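Local coordinates for Non-catalytic protein 1 (Piromyces equi, PDB 1WCU) that probably binds plant cell-wall polysaccharides as a family 29 carbohydrate-binding module, without catalysing their breakdown, at residues C63-K77 and V92-F106. Residues are numbered along the deposited sequence; the frame is centred on the assembly and turned at random.
Sequences CIYLQVKTETEGLVK and VGSFRSSSDFTEYKF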
# COMPACT_ATOMS: atom_id res chain seq x y z
N CYS A 63 6.55 -7.70 5.20
CA CYS A 63 6.53 -7.55 3.75
C CYS A 63 5.21 -6.94 3.32
O CYS A 63 4.15 -7.37 3.79
CB CYS A 63 6.71 -8.90 3.10
SG CYS A 63 6.95 -8.80 1.28
N ILE A 64 5.28 -5.97 2.42
CA ILE A 64 4.10 -5.42 1.77
C ILE A 64 4.09 -5.91 0.32
O ILE A 64 5.04 -5.67 -0.43
CB ILE A 64 4.10 -3.87 1.82
CG1 ILE A 64 3.97 -3.36 3.27
CG2 ILE A 64 2.97 -3.28 0.96
CD1 ILE A 64 4.37 -1.92 3.48
N TYR A 65 3.00 -6.58 -0.05
CA TYR A 65 2.76 -7.08 -1.41
C TYR A 65 1.58 -6.32 -2.00
O TYR A 65 0.58 -6.07 -1.30
CB TYR A 65 2.44 -8.58 -1.38
CG TYR A 65 1.99 -9.15 -2.70
CD1 TYR A 65 0.68 -9.08 -3.09
CD2 TYR A 65 2.89 -9.78 -3.55
CE1 TYR A 65 0.25 -9.61 -4.30
CE2 TYR A 65 2.47 -10.31 -4.77
CZ TYR A 65 1.16 -10.22 -5.13
OH TYR A 65 0.72 -10.74 -6.35
N LEU A 66 1.67 -5.97 -3.27
CA LEU A 66 0.49 -5.55 -4.05
C LEU A 66 0.77 -5.67 -5.53
O LEU A 66 1.93 -5.83 -5.95
CB LEU A 66 0.07 -4.12 -3.70
CG LEU A 66 0.86 -2.96 -4.30
CD1 LEU A 66 0.12 -1.64 -4.07
CD2 LEU A 66 2.24 -2.89 -3.72
N GLN A 67 -0.30 -5.60 -6.31
CA GLN A 67 -0.22 -5.49 -7.76
C GLN A 67 -0.66 -4.09 -8.19
O GLN A 67 -1.63 -3.54 -7.67
CB GLN A 67 -1.08 -6.55 -8.44
CG GLN A 67 -0.67 -7.97 -8.09
CD GLN A 67 -1.45 -9.05 -8.80
OE1 GLN A 67 -1.34 -10.24 -8.44
NE2 GLN A 67 -2.27 -8.67 -9.76
N VAL A 68 0.07 -3.53 -9.16
CA VAL A 68 -0.21 -2.19 -9.68
C VAL A 68 -0.25 -2.21 -11.20
O VAL A 68 0.57 -2.90 -11.84
CB VAL A 68 0.87 -1.18 -9.25
CG1 VAL A 68 0.48 0.24 -9.68
CG2 VAL A 68 1.08 -1.24 -7.75
N LYS A 69 -1.20 -1.46 -11.78
CA LYS A 69 -1.29 -1.19 -13.22
C LYS A 69 -1.45 0.31 -13.34
O LYS A 69 -2.35 0.88 -12.73
CB LYS A 69 -2.50 -1.91 -13.83
CG LYS A 69 -2.74 -1.55 -15.29
CD LYS A 69 -3.93 -2.30 -15.86
CE LYS A 69 -5.23 -1.81 -15.36
NZ LYS A 69 -6.37 -2.52 -16.05
N THR A 70 -0.59 0.96 -14.11
CA THR A 70 -0.64 2.42 -14.23
C THR A 70 0.28 2.94 -15.32
O THR A 70 1.27 2.30 -15.67
CB THR A 70 -0.23 3.10 -12.87
OG1 THR A 70 -0.46 4.51 -12.94
CG2 THR A 70 1.22 2.84 -12.52
N GLU A 71 -0.04 4.14 -15.81
CA GLU A 71 0.83 4.88 -16.73
C GLU A 71 1.76 5.88 -16.03
O GLU A 71 2.60 6.51 -16.68
CB GLU A 71 -0.01 5.59 -17.79
CG GLU A 71 -0.72 4.67 -18.76
CD GLU A 71 -1.42 5.46 -19.85
OE1 GLU A 71 -0.73 5.91 -20.79
OE2 GLU A 71 -2.65 5.66 -19.73
N THR A 72 1.61 6.05 -14.72
CA THR A 72 2.53 6.89 -13.96
C THR A 72 3.48 5.99 -13.12
O THR A 72 3.74 4.85 -13.48
CB THR A 72 1.76 7.98 -13.16
OG1 THR A 72 2.69 8.93 -12.62
CG2 THR A 72 0.89 7.40 -12.03
N GLU A 73 4.03 6.55 -12.05
CA GLU A 73 5.01 5.86 -11.22
C GLU A 73 5.00 6.52 -9.86
O GLU A 73 4.41 7.59 -9.69
CB GLU A 73 6.40 5.94 -11.85
CG GLU A 73 6.93 7.35 -12.06
CD GLU A 73 8.26 7.38 -12.79
OE1 GLU A 73 8.39 6.68 -13.82
OE2 GLU A 73 9.17 8.11 -12.35
N GLY A 74 5.69 5.92 -8.90
CA GLY A 74 5.72 6.53 -7.59
C GLY A 74 6.32 5.69 -6.49
O GLY A 74 7.14 4.83 -6.75
N LEU A 75 5.93 6.01 -5.26
CA LEU A 75 6.54 5.46 -4.06
C LEU A 75 5.54 4.73 -3.19
O LEU A 75 4.36 5.06 -3.15
CB LEU A 75 7.17 6.59 -3.24
CG LEU A 75 8.36 7.29 -3.91
CD1 LEU A 75 8.86 8.48 -3.14
CD2 LEU A 75 9.51 6.33 -4.11
N VAL A 76 6.03 3.69 -2.51
CA VAL A 76 5.32 3.01 -1.43
C VAL A 76 6.08 3.28 -0.13
O VAL A 76 7.32 3.20 -0.07
CB VAL A 76 5.18 1.51 -1.72
CG1 VAL A 76 4.40 0.80 -0.62
CG2 VAL A 76 4.47 1.30 -3.05
N LYS A 77 5.34 3.65 0.90
CA LYS A 77 5.92 4.06 2.17
C LYS A 77 5.10 3.48 3.32
O LYS A 77 4.00 2.98 3.12
CB LYS A 77 5.91 5.59 2.31
CG LYS A 77 6.51 6.36 1.14
CD LYS A 77 6.36 7.84 1.37
CE LYS A 77 6.95 8.72 0.27
NZ LYS A 77 7.20 10.05 0.85
N VAL A 92 9.66 2.47 1.39
CA VAL A 92 9.97 1.05 1.33
C VAL A 92 10.14 0.52 -0.09
O VAL A 92 10.65 -0.58 -0.28
CB VAL A 92 8.94 0.17 2.11
CG1 VAL A 92 8.93 0.55 3.58
CG2 VAL A 92 7.55 0.22 1.50
N GLY A 93 9.73 1.29 -1.09
CA GLY A 93 9.90 0.85 -2.47
C GLY A 93 9.30 1.79 -3.47
O GLY A 93 8.80 2.85 -3.08
N SER A 94 9.40 1.44 -4.75
CA SER A 94 8.84 2.25 -5.83
C SER A 94 8.04 1.37 -6.76
O SER A 94 8.30 0.16 -6.83
CB SER A 94 9.94 2.95 -6.61
OG SER A 94 10.78 2.01 -7.22
N PHE A 95 7.07 1.96 -7.44
CA PHE A 95 6.38 1.27 -8.53
C PHE A 95 6.61 2.07 -9.79
O PHE A 95 6.94 3.26 -9.73
CB PHE A 95 4.87 1.06 -8.26
CG PHE A 95 4.10 2.32 -8.08
CD1 PHE A 95 4.02 2.93 -6.83
CD2 PHE A 95 3.47 2.94 -9.15
CE1 PHE A 95 3.34 4.09 -6.66
CE2 PHE A 95 2.78 4.12 -8.97
CZ PHE A 95 2.71 4.69 -7.72
N ARG A 96 6.40 1.42 -10.93
CA ARG A 96 6.67 2.03 -12.24
C ARG A 96 5.50 1.76 -13.19
O ARG A 96 4.54 1.11 -12.82
CB ARG A 96 8.02 1.57 -12.80
CG ARG A 96 8.29 0.08 -12.73
CD ARG A 96 7.46 -0.72 -13.71
NE ARG A 96 7.86 -2.14 -13.69
CZ ARG A 96 7.46 -3.03 -14.60
NH1 ARG A 96 6.68 -2.66 -15.61
NH2 ARG A 96 7.86 -4.30 -14.52
N SER A 97 5.58 2.26 -14.42
CA SER A 97 4.46 2.10 -15.36
C SER A 97 4.39 0.66 -15.83
O SER A 97 5.41 0.01 -16.08
CB SER A 97 4.55 3.08 -16.56
OG SER A 97 4.77 4.37 -16.02
N SER A 98 3.16 0.16 -15.95
CA SER A 98 2.92 -1.15 -16.53
C SER A 98 1.58 -1.23 -17.19
O SER A 98 0.61 -0.67 -16.70
CB SER A 98 3.06 -2.26 -15.50
OG SER A 98 2.07 -2.19 -14.48
N SER A 99 1.55 -1.91 -18.33
CA SER A 99 0.35 -2.09 -19.13
C SER A 99 -0.71 -2.98 -18.46
O SER A 99 -1.93 -2.76 -18.63
CB SER A 99 0.77 -2.59 -20.53
OG SER A 99 1.14 -1.41 -21.23
N ASP A 100 -0.25 -3.97 -17.70
CA ASP A 100 -1.13 -4.85 -16.92
C ASP A 100 -0.63 -4.86 -15.49
O ASP A 100 0.36 -4.21 -15.16
CB ASP A 100 -1.12 -6.28 -17.49
CG ASP A 100 -2.43 -7.04 -17.24
OD1 ASP A 100 -3.20 -6.70 -16.30
OD2 ASP A 100 -2.71 -8.01 -18.00
N PHE A 101 -1.34 -5.57 -14.63
CA PHE A 101 -0.95 -5.66 -13.22
C PHE A 101 0.41 -6.32 -13.03
O PHE A 101 0.67 -7.41 -13.57
CB PHE A 101 -2.06 -6.37 -12.42
CG PHE A 101 -3.27 -5.51 -12.23
CD1 PHE A 101 -3.33 -4.59 -11.21
CD2 PHE A 101 -4.31 -5.54 -13.14
CE1 PHE A 101 -4.42 -3.74 -11.07
CE2 PHE A 101 -5.40 -4.70 -13.00
CZ PHE A 101 -5.45 -3.80 -11.97
N THR A 102 1.27 -5.64 -12.30
CA THR A 102 2.63 -6.08 -11.98
C THR A 102 2.72 -6.31 -10.47
O THR A 102 2.24 -5.49 -9.68
CB THR A 102 3.62 -4.97 -12.36
OG1 THR A 102 3.47 -4.66 -13.75
CG2 THR A 102 5.07 -5.32 -12.07
N GLU A 103 3.32 -7.43 -10.06
CA GLU A 103 3.51 -7.74 -8.66
C GLU A 103 4.72 -7.01 -8.10
O GLU A 103 5.77 -6.93 -8.76
CB GLU A 103 3.77 -9.24 -8.46
CG GLU A 103 2.70 -10.16 -9.01
CD GLU A 103 3.00 -11.62 -8.69
OE1 GLU A 103 3.69 -12.28 -9.50
OE2 GLU A 103 2.52 -12.11 -7.66
N TYR A 104 4.59 -6.51 -6.87
CA TYR A 104 5.68 -5.94 -6.12
C TYR A 104 5.68 -6.51 -4.70
O TYR A 104 4.61 -6.71 -4.10
CB TYR A 104 5.50 -4.43 -6.01
CG TYR A 104 5.53 -3.66 -7.32
CD1 TYR A 104 4.39 -3.49 -8.09
CD2 TYR A 104 6.71 -3.07 -7.77
CE1 TYR A 104 4.43 -2.80 -9.30
CE2 TYR A 104 6.74 -2.36 -8.96
CZ TYR A 104 5.60 -2.23 -9.72
OH TYR A 104 5.61 -1.50 -10.90
N LYS A 105 6.88 -6.73 -4.16
CA LYS A 105 7.08 -7.08 -2.76
C LYS A 105 8.12 -6.13 -2.18
O LYS A 105 9.20 -5.99 -2.74
CB LYS A 105 7.63 -8.50 -2.62
CG LYS A 105 6.62 -9.58 -2.84
CD LYS A 105 7.13 -10.95 -2.40
CE LYS A 105 8.36 -11.40 -3.16
NZ LYS A 105 8.71 -12.83 -2.91
N PHE A 106 7.79 -5.48 -1.06
CA PHE A 106 8.66 -4.50 -0.41
C PHE A 106 8.97 -4.95 1.01
O PHE A 106 8.07 -5.21 1.79
CB PHE A 106 8.05 -3.11 -0.39
CG PHE A 106 7.58 -2.61 -1.74
CD1 PHE A 106 8.49 -2.37 -2.75
CD2 PHE A 106 6.25 -2.41 -2.00
CE1 PHE A 106 8.07 -1.91 -3.99
CE2 PHE A 106 5.83 -1.96 -3.23
CZ PHE A 106 6.74 -1.70 -4.21
O HOH W 1 -5.81 -5.37 -16.71
O HOH W 2 7.59 4.36 -15.14
O HOH W 3 5.69 6.73 -15.92
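Two antiparallel ladders, one in each sheet of a beta sandwich, join C63-K77 to V92-F106: strand 63-70 pairs with 101-106, and 74-77 with 92-95. In the first ladder I64, L66 and V68 exchange backbone hydrogen bonds with F106, Y104 and T102, I64 N meeting F106 O in the carbonyl plane at 3.0 Å. V76 O accepts from both V92 N and G93 N, the mark of a classic beta bulge. The register also slips by two between V68 and T70, where T70 pairs with S98.

Between the sheets, V76 CG2 lies 3.5 Å from F106 CE2, while L66 CD2 comes at the edge of the same ring. F95, its CG held between backbone N and carbonyl carbon (chi1 61°), lays its ring against G74, whose CA sits 3.8 Å from the centroid, over the face. V68 CG1 and T70 CG2 approach CD2 of that ring. Replacing F95 by an alanine is likely to open a gap between the sheets and leave G74, V68 and T70 without their shared aromatic partner.

K69 CB stands over the centre of the F101 ring, 3.7 Å from its centroid and 7° off the normal. K69 NZ reaches D100 OD1 through a water and forms a salt bridge with D33. On the face of strands 63-70 and 101-106 turned away from L66 and F106, Y65 OH lies 2.6 Å from E103 OE2. S97 OG donates to T72 O (2.8 Å) from above the carbonyl plane, tying together the linking loops. Both segments thus cross between antiparallel sheets packed through F95, F106 and valines, as in the beta sandwich of carbohydrate-binding modules.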